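Local coordinates for GDSL-like Lipase (Parabacteroides distasonis, PDB 3P94), which probably hydrolyses ester bonds as a serine hydrolase of the SGNH (GDSL-like lipase) clan, perhaps acting on lysophospholipids, at residues W6-V19 and D51-R65. Numbering follows the deposited sequence.
Sequences WAQFGRYAEANKTV and DRGISGQTTSEMLVR
Tyr12 and Arg52 stack at the centre of a contact in which the N-terminal segment 6-19 lies along the edge strand of the flavodoxin-like sheet, the loop after it and the first turns of helix 59-71. The Arg52 guanidinium lies nearly flat on the Tyr12 ring, planes 11° apart, and its CD sits over the same face, 3.6 Å from the ring centroid. Past the ring, NE and NH2 grip Asn16 OD1 side-on, both at 2.8 Å, while NH1 reaches the carbonyl of Asp51; these bonds fix the rotation of the group. Cutting Arg52 back to an alanine would probably strip the tyrosine of its stacking partner and leave Asn16 OD1 without its two donors. With CG anti to its carbonyl carbon (chi1 -67°), Tyr12 points its hydroxyl at the backbone of Gly53, where OH donates to Gly53 O at 2.7 Å and a water links it to Asp51 OD2. Arg11 CG lies over the rim of the opposite ring face, and Ile54 CG1 packs against CE2.

Further along, Gln57 NE2 donates to Ala7 O (2.9 Å) and to Gln8 OE1 (3.1 Å), approaching both from above the carbonyl planes. Its OE1 takes NE and NH2 of Arg65, so the Gln57 amide is held through both its oxygen and its nitrogen; NH1 and NH2 of Arg65 also clasp Arg52 O end-on. Two waters join the Gln8 amide to Ser55 O. Glu61 CG lies over the six-membered ring of Trp6, Val64 CG2 meets CZ3 at that ring's edge, and Val64 CG1 reaches Ala7 CB and Phe9 CZ. Glu61 OE1 completes a capping box with Thr58.

Asp69, farther along helix 59-71, makes a salt bridge with Arg65 and accepts a hydrogen bond from Asn16 ND2; Asp34 of helix 31-34 makes a salt bridge with Arg11, and Arg52 packs on Val26 and Met28 of the adjoining strand 23-29.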
loop_
_atom_site.group_PDB
_atom_site.type_symbol
_atom_site.label_atom_id
_atom_site.label_comp_id
_atom_site.label_asym_id
_atom_site.label_seq_id
_atom_site.Cartn_x
_atom_site.Cartn_y
_atom_site.Cartn_z
ATOM N N TRP A 6 -3.313 9.294 16.415
ATOM C CA TRP A 6 -2.577 9.669 15.204
ATOM C C TRP A 6 -2.321 8.486 14.248
ATOM O O TRP A 6 -2.612 8.593 13.058
ATOM C CB TRP A 6 -1.255 10.384 15.562
ATOM C CG TRP A 6 -0.387 10.691 14.383
ATOM C CD1 TRP A 6 -0.489 11.751 13.529
ATOM C CD2 TRP A 6 0.685 9.879 13.892
ATOM N NE1 TRP A 6 0.443 11.637 12.518
ATOM C CE2 TRP A 6 1.180 10.498 12.722
ATOM C CE3 TRP A 6 1.262 8.674 14.324
ATOM C CZ2 TRP A 6 2.260 9.974 12.004
ATOM C CZ3 TRP A 6 2.326 8.148 13.608
ATOM C CH2 TRP A 6 2.808 8.790 12.455
ATOM N N ALA A 7 -1.800 7.367 14.762
ATOM C CA ALA A 7 -1.469 6.199 13.942
ATOM C C ALA A 7 -2.699 5.321 13.650
ATOM O O ALA A 7 -2.609 4.381 12.862
ATOM C CB ALA A 7 -0.412 5.381 14.657
ATOM N N GLN A 8 -3.841 5.654 14.275
ATOM C CA GLN A 8 -5.139 4.955 14.148
ATOM C C GLN A 8 -4.999 3.462 14.527
ATOM O O GLN A 8 -5.420 2.575 13.785
ATOM C CB GLN A 8 -5.746 5.139 12.751
ATOM C CG GLN A 8 -6.191 6.572 12.530
ATOM C CD GLN A 8 -6.468 6.871 11.085
ATOM O OE1 GLN A 8 -5.565 7.170 10.287
ATOM N NE2 GLN A 8 -7.739 6.891 10.740
ATOM N N PHE A 9 -4.413 3.208 15.711
ATOM C CA PHE A 9 -4.265 1.855 16.276
ATOM C C PHE A 9 -5.652 1.271 16.611
ATOM O O PHE A 9 -5.839 0.054 16.577
ATOM C CB PHE A 9 -3.410 1.903 17.557
ATOM C CG PHE A 9 -1.913 2.012 17.385
ATOM C CD1 PHE A 9 -1.162 0.908 17.021
ATOM C CD2 PHE A 9 -1.242 3.193 17.690
ATOM C CE1 PHE A 9 0.233 0.985 16.942
ATOM C CE2 PHE A 9 0.155 3.275 17.598
ATOM C CZ PHE A 9 0.882 2.172 17.220
ATOM N N GLY A 10 -6.591 2.163 16.929
ATOM C CA GLY A 10 -7.974 1.836 17.267
ATOM C C GLY A 10 -8.805 1.284 16.124
ATOM O O GLY A 10 -9.808 0.619 16.372
ATOM N N ARG A 11 -8.403 1.536 14.864
ATOM C CA ARG A 11 -9.152 1.047 13.703
ATOM C C ARG A 11 -9.209 -0.496 13.658
ATOM O O ARG A 11 -10.298 -1.053 13.459
ATOM C CB ARG A 11 -8.571 1.607 12.394
ATOM C CG ARG A 11 -9.154 0.992 11.092
ATOM C CD ARG A 11 -10.571 1.454 10.737
ATOM N NE ARG A 11 -11.090 0.717 9.585
ATOM C CZ ARG A 11 -10.888 1.067 8.318
ATOM N NH1 ARG A 11 -10.213 2.172 8.026
ATOM N NH2 ARG A 11 -11.381 0.328 7.334
ATOM N N TYR A 12 -8.066 -1.179 13.851
ATOM C CA TYR A 12 -8.055 -2.646 13.772
ATOM C C TYR A 12 -7.669 -3.367 15.067
ATOM O O TYR A 12 -7.541 -4.596 15.042
ATOM C CB TYR A 12 -7.102 -3.093 12.668
ATOM C CG TYR A 12 -7.572 -2.714 11.279
ATOM C CD1 TYR A 12 -8.703 -3.305 10.720
ATOM C CD2 TYR A 12 -6.839 -1.833 10.493
ATOM C CE1 TYR A 12 -9.116 -2.997 9.429
ATOM C CE2 TYR A 12 -7.232 -1.530 9.193
ATOM C CZ TYR A 12 -8.380 -2.101 8.672
ATOM O OH TYR A 12 -8.771 -1.810 7.398
ATOM N N ALA A 13 -7.498 -2.637 16.191
ATOM C CA ALA A 13 -7.114 -3.248 17.475
ATOM C C ALA A 13 -8.035 -4.441 17.843
ATOM O O ALA A 13 -7.539 -5.505 18.198
ATOM C CB ALA A 13 -7.142 -2.205 18.582
ATOM N N GLU A 14 -9.363 -4.273 17.689
ATOM C CA GLU A 14 -10.353 -5.301 18.003
ATOM C C GLU A 14 -10.338 -6.431 16.981
ATOM O O GLU A 14 -10.349 -7.602 17.375
ATOM C CB GLU A 14 -11.763 -4.690 18.129
ATOM C CG GLU A 14 -11.967 -3.904 19.413
ATOM C CD GLU A 14 -11.712 -4.662 20.705
ATOM O OE1 GLU A 14 -12.146 -5.830 20.823
ATOM O OE2 GLU A 14 -11.062 -4.079 21.603
ATOM N N ALA A 15 -10.303 -6.087 15.680
ATOM C CA ALA A 15 -10.256 -7.048 14.578
ATOM C C ALA A 15 -9.047 -7.991 14.693
ATOM O O ALA A 15 -9.185 -9.180 14.414
ATOM C CB ALA A 15 -10.214 -6.315 13.259
ATOM N N ASN A 16 -7.882 -7.471 15.133
ATOM C CA ASN A 16 -6.642 -8.238 15.311
ATOM C C ASN A 16 -6.793 -9.388 16.320
ATOM O O ASN A 16 -6.145 -10.423 16.158
ATOM C CB ASN A 16 -5.509 -7.318 15.752
ATOM C CG ASN A 16 -5.005 -6.392 14.661
ATOM O OD1 ASN A 16 -5.201 -6.613 13.463
ATOM N ND2 ASN A 16 -4.348 -5.321 15.047
ATOM N N LYS A 17 -7.665 -9.220 17.325
ATOM C CA LYS A 17 -7.910 -10.203 18.398
ATOM C C LYS A 17 -8.590 -11.502 17.906
ATOM O O LYS A 17 -8.539 -12.503 18.620
ATOM C CB LYS A 17 -8.749 -9.583 19.524
ATOM C CG LYS A 17 -8.122 -8.333 20.158
ATOM C CD LYS A 17 -8.629 -8.140 21.578
ATOM C CE LYS A 17 -9.035 -6.739 21.921
ATOM N NZ LYS A 17 -10.241 -6.756 22.776
ATOM N N THR A 18 -9.197 -11.507 16.707
ATOM C CA THR A 18 -9.859 -12.711 16.193
ATOM C C THR A 18 -9.200 -13.236 14.908
ATOM O O THR A 18 -9.664 -14.237 14.344
ATOM C CB THR A 18 -11.367 -12.499 16.023
ATOM O OG1 THR A 18 -11.612 -11.343 15.220
ATOM C CG2 THR A 18 -12.091 -12.403 17.368
ATOM N N VAL A 19 -8.088 -12.609 14.478
ATOM C CA VAL A 19 -7.299 -13.076 13.346
ATOM C C VAL A 19 -6.546 -14.333 13.807
ATOM O O VAL A 19 -5.970 -14.324 14.900
ATOM C CB VAL A 19 -6.331 -11.968 12.823
ATOM C CG1 VAL A 19 -5.278 -12.543 11.875
ATOM C CG2 VAL A 19 -7.104 -10.843 12.140
ATOM N N ASP A 51 -6.942 -7.643 5.495
ATOM C CA ASP A 51 -7.015 -6.266 5.000
ATOM C C ASP A 51 -6.708 -5.292 6.143
ATOM O O ASP A 51 -7.441 -5.231 7.128
ATOM C CB ASP A 51 -8.415 -6.020 4.382
ATOM C CG ASP A 51 -8.793 -4.581 4.054
ATOM O OD1 ASP A 51 -7.866 -3.721 3.938
ATOM O OD2 ASP A 51 -10.011 -4.317 3.870
ATOM N N ARG A 52 -5.610 -4.548 6.012
ATOM C CA ARG A 52 -5.207 -3.578 7.026
ATOM C C ARG A 52 -4.961 -2.191 6.401
ATOM O O ARG A 52 -4.128 -1.422 6.885
ATOM C CB ARG A 52 -3.987 -4.090 7.830
ATOM C CG ARG A 52 -4.304 -5.261 8.797
ATOM C CD ARG A 52 -5.268 -4.825 9.904
ATOM N NE ARG A 52 -5.670 -5.892 10.821
ATOM C CZ ARG A 52 -6.775 -6.619 10.691
ATOM N NH1 ARG A 52 -7.584 -6.433 9.659
ATOM N NH2 ARG A 52 -7.074 -7.547 11.586
ATOM N N GLY A 53 -5.744 -1.859 5.371
ATOM C CA GLY A 53 -5.683 -0.547 4.732
ATOM C C GLY A 53 -6.427 0.494 5.549
ATOM O O GLY A 53 -7.463 0.179 6.133
ATOM N N ILE A 54 -5.886 1.717 5.657
ATOM C CA ILE A 54 -6.553 2.814 6.386
ATOM C C ILE A 54 -6.507 4.079 5.538
ATOM O O ILE A 54 -5.415 4.600 5.263
ATOM C CB ILE A 54 -5.997 3.080 7.815
ATOM C CG1 ILE A 54 -6.219 1.864 8.745
ATOM C CG2 ILE A 54 -6.693 4.326 8.428
ATOM C CD1 ILE A 54 -5.705 2.027 10.200
ATOM N N SER A 55 -7.701 4.598 5.169
ATOM C CA SER A 55 -7.835 5.808 4.366
ATOM C C SER A 55 -7.007 6.981 4.900
ATOM O O SER A 55 -6.968 7.199 6.106
ATOM C CB SER A 55 -9.294 6.232 4.286
ATOM O OG SER A 55 -10.029 5.269 3.553
ATOM N N GLY A 56 -6.362 7.700 3.975
ATOM C CA GLY A 56 -5.578 8.902 4.242
ATOM C C GLY A 56 -4.210 8.750 4.876
ATOM O O GLY A 56 -3.506 9.751 5.041
ATOM N N GLN A 57 -3.812 7.520 5.227
ATOM C CA GLN A 57 -2.539 7.296 5.906
ATOM C C GLN A 57 -1.327 7.456 4.992
ATOM O O GLN A 57 -1.382 7.132 3.803
ATOM C CB GLN A 57 -2.500 5.914 6.561
ATOM C CG GLN A 57 -3.378 5.839 7.805
ATOM C CD GLN A 57 -2.818 4.940 8.880
ATOM O OE1 GLN A 57 -2.069 3.997 8.613
ATOM N NE2 GLN A 57 -3.150 5.238 10.135
ATOM N N THR A 58 -0.237 7.951 5.575
ATOM C CA THR A 58 1.046 8.097 4.899
ATOM C C THR A 58 1.952 6.965 5.404
ATOM O O THR A 58 1.562 6.222 6.316
ATOM C CB THR A 58 1.667 9.489 5.120
ATOM O OG1 THR A 58 2.274 9.571 6.416
ATOM C CG2 THR A 58 0.699 10.638 4.865
ATOM N N THR A 59 3.169 6.862 4.849
ATOM C CA THR A 59 4.139 5.829 5.268
ATOM C C THR A 59 4.537 6.009 6.748
ATOM O O THR A 59 4.933 5.029 7.374
ATOM C CB THR A 59 5.364 5.843 4.362
ATOM O OG1 THR A 59 5.990 7.117 4.439
ATOM C CG2 THR A 59 5.039 5.468 2.902
ATOM N N SER A 60 4.421 7.255 7.305
ATOM C CA SER A 60 4.771 7.530 8.702
ATOM C C SER A 60 3.815 6.805 9.671
ATOM O O SER A 60 4.298 6.095 10.551
ATOM C CB SER A 60 4.797 9.029 8.978
ATOM O OG SER A 60 5.930 9.614 8.360
ATOM N N GLU A 61 2.477 6.935 9.490
ATOM C CA GLU A 61 1.503 6.243 10.358
ATOM C C GLU A 61 1.644 4.748 10.195
ATOM O O GLU A 61 1.557 3.997 11.163
ATOM C CB GLU A 61 0.051 6.655 10.066
ATOM C CG GLU A 61 -0.254 8.111 10.391
ATOM C CD GLU A 61 -0.224 9.041 9.190
ATOM O OE1 GLU A 61 0.439 8.710 8.178
ATOM O OE2 GLU A 61 -0.903 10.088 9.251
HETATM N N MSE A 62 1.897 4.323 8.963
HETATM C CA MSE A 62 2.042 2.919 8.642
HETATM C C MSE A 62 3.246 2.292 9.335
HETATM O O MSE A 62 3.114 1.187 9.881
HETATM C CB MSE A 62 2.121 2.754 7.128
HETATM C CG MSE A 62 0.781 2.885 6.474
HETATM SE SE MSE A 62 1.002 2.467 4.613
HETATM C CE MSE A 62 -0.031 4.013 3.925
ATOM N N LEU A 63 4.399 2.988 9.358
ATOM C CA LEU A 63 5.599 2.485 10.044
ATOM C C LEU A 63 5.313 2.313 11.557
ATOM O O LEU A 63 5.738 1.321 12.154
ATOM C CB LEU A 63 6.805 3.429 9.812
ATOM C CG LEU A 63 8.110 3.099 10.568
ATOM C CD1 LEU A 63 8.620 1.681 10.241
ATOM C CD2 LEU A 63 9.191 4.119 10.270
ATOM N N VAL A 64 4.562 3.248 12.155
ATOM C CA VAL A 64 4.206 3.200 13.579
ATOM C C VAL A 64 3.134 2.091 13.838
ATOM O O VAL A 64 3.247 1.345 14.808
ATOM C CB VAL A 64 3.762 4.597 14.085
ATOM C CG1 VAL A 64 3.102 4.523 15.466
ATOM C CG2 VAL A 64 4.958 5.546 14.122
ATOM N N ARG A 65 2.145 1.962 12.954
ATOM C CA ARG A 65 1.062 0.966 13.033
ATOM C C ARG A 65 1.536 -0.467 12.674
ATOM O O ARG A 65 0.861 -1.444 13.011
ATOM C CB ARG A 65 -0.044 1.406 12.051
ATOM C CG ARG A 65 -1.318 0.621 12.144
ATOM C CD ARG A 65 -2.461 1.322 11.476
ATOM N NE ARG A 65 -2.288 1.589 10.036
ATOM C CZ ARG A 65 -2.631 0.754 9.058
ATOM N NH1 ARG A 65 -3.038 -0.477 9.336
ATOM N NH2 ARG A 65 -2.552 1.139 7.793
HETATM O O HOH W 1 -8.953 7.200 8.173
HETATM O O HOH W 2 -5.556 8.681 8.014
HETATM O O HOH W 3 -10.897 -2.555 5.801
#